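Local coordinates for protein oxalate biosynthetic component 1 (Burkholderia thailandensis, PDB 5IKY) that probably makes oxalate as a bifunctional serine hydrolase and lyase, in the oxalogenesis that this bacterium switches on by quorum sensing, at residues Arg608-Glu613 with Val847-Met852. Residues are numbered along the deposited sequence; the frame is centred on the assembly and turned at random.
Sequences RSFVEE and VIEASM
The backbone N of Glu849, in the first turn of helix 849-860, donates a hydrogen bond of 3.0 Å to Glu612 OE2. It meets that oxygen on its syn side, 27° out of the carboxylate plane, and the N-H...O angle of 152° leaves the bond moderately bent. An extended chain beyond CG carries the Glu612 carboxylate from its loop to the helix start, where OE2 also lies 3.6 Å from Ile848 CB. Ile848, the N-cap residue, has its own N bound to Ser851 OG (3.2 Å), the N3 side-chain half of a capping box; the N-cap side chain is aliphatic, and the Glu849 N-H is taken by Glu612 from segment 608-613. The Glu849 side chain runs toward that segment: with CG anti to the backbone N (chi1 157°), its carboxylate comes to the rim of the Phe610 ring, OE1 3.3 Å from Phe610 CD1 and near the ring plane. The two carboxylates, probably both charged, keep apart, Glu612 OE2 and Glu849 OE1 being 5.7 Å from each other; Lys742 and Arg999 offer weak, long ion pairs to Glu612 and Glu849 respectively. The contact thus joins the cap region to the alpha/beta-hydrolase region, with a probably anionic carboxylate at a helix N-terminus, where the helix dipole would probably stabilise its charge.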
# COMPACT_ATOMS: atom_id res chain seq x y z
N ARG A 608 -5.80 19.99 -6.62
CA ARG A 608 -7.12 19.40 -6.42
C ARG A 608 -8.13 19.87 -7.47
O ARG A 608 -8.05 21.00 -7.97
CB ARG A 608 -7.64 19.74 -5.02
N SER A 609 -9.06 18.99 -7.81
CA SER A 609 -10.11 19.31 -8.77
C SER A 609 -11.36 19.80 -8.04
O SER A 609 -12.19 19.00 -7.60
CB SER A 609 -10.44 18.09 -9.64
OG SER A 609 -10.78 16.97 -8.84
N PHE A 610 -11.49 21.11 -7.92
CA PHE A 610 -12.64 21.72 -7.26
C PHE A 610 -13.79 21.85 -8.24
O PHE A 610 -13.60 22.27 -9.38
CB PHE A 610 -12.28 23.09 -6.68
CG PHE A 610 -11.09 23.07 -5.75
CD1 PHE A 610 -11.27 22.94 -4.38
CD2 PHE A 610 -9.80 23.20 -6.24
CE1 PHE A 610 -10.18 22.93 -3.53
CE2 PHE A 610 -8.71 23.18 -5.40
CZ PHE A 610 -8.91 23.05 -4.04
N VAL A 611 -14.99 21.49 -7.79
CA VAL A 611 -16.19 21.67 -8.61
C VAL A 611 -16.43 23.15 -8.84
O VAL A 611 -16.83 23.57 -9.93
CB VAL A 611 -17.43 21.04 -7.95
N GLU A 612 -16.16 23.95 -7.81
CA GLU A 612 -16.40 25.39 -7.85
C GLU A 612 -15.17 26.15 -8.34
O GLU A 612 -15.05 27.36 -8.11
CB GLU A 612 -16.81 25.90 -6.47
CG GLU A 612 -18.03 25.21 -5.89
CD GLU A 612 -18.31 25.63 -4.46
OE1 GLU A 612 -19.42 25.35 -3.96
OE2 GLU A 612 -17.42 26.24 -3.83
N GLU A 613 -14.26 25.45 -9.02
CA GLU A 613 -13.05 26.08 -9.54
C GLU A 613 -13.38 27.08 -10.65
O GLU A 613 -12.61 28.01 -10.91
CB GLU A 613 -12.08 25.01 -10.06
CG GLU A 613 -10.74 25.53 -10.57
CD GLU A 613 -9.87 26.14 -9.48
OE1 GLU A 613 -10.17 25.95 -8.28
OE2 GLU A 613 -8.88 26.82 -9.83
N VAL A 847 -22.23 30.84 0.39
CA VAL A 847 -21.89 29.51 0.86
C VAL A 847 -21.07 28.75 -0.18
O VAL A 847 -21.57 28.44 -1.27
CB VAL A 847 -23.15 28.69 1.20
CG1 VAL A 847 -22.77 27.26 1.58
CG2 VAL A 847 -23.92 29.35 2.32
N ILE A 848 -19.81 28.47 0.14
CA ILE A 848 -18.93 27.73 -0.75
C ILE A 848 -18.51 26.40 -0.13
O ILE A 848 -18.93 26.06 0.98
CB ILE A 848 -17.67 28.53 -1.12
CG1 ILE A 848 -16.95 29.01 0.14
CG2 ILE A 848 -18.04 29.72 -2.00
CD1 ILE A 848 -15.67 29.76 -0.14
N GLU A 849 -17.68 25.65 -0.85
CA GLU A 849 -17.26 24.32 -0.42
C GLU A 849 -16.56 24.35 0.93
O GLU A 849 -16.83 23.52 1.80
CB GLU A 849 -16.36 23.69 -1.48
CG GLU A 849 -15.44 22.61 -0.93
CD GLU A 849 -14.26 22.31 -1.85
OE1 GLU A 849 -13.24 23.03 -1.77
OE2 GLU A 849 -14.36 21.36 -2.65
N ALA A 850 -15.67 25.33 1.12
CA ALA A 850 -14.92 25.45 2.37
C ALA A 850 -15.84 25.72 3.55
O ALA A 850 -15.53 25.34 4.68
CB ALA A 850 -13.88 26.55 2.25
N SER A 851 -16.97 26.37 3.29
CA SER A 851 -17.96 26.64 4.33
C SER A 851 -18.52 25.33 4.88
O SER A 851 -18.68 25.16 6.08
CB SER A 851 -19.09 27.51 3.80
OG SER A 851 -18.60 28.66 3.13
N MET A 852 -18.83 24.41 3.97
CA MET A 852 -19.40 23.12 4.34
C MET A 852 -18.35 22.20 4.96
O MET A 852 -18.65 21.43 5.88
CB MET A 852 -20.03 22.44 3.12
CG MET A 852 -21.12 23.27 2.43
SD MET A 852 -22.69 23.33 3.32
CE MET A 852 -22.48 24.79 4.34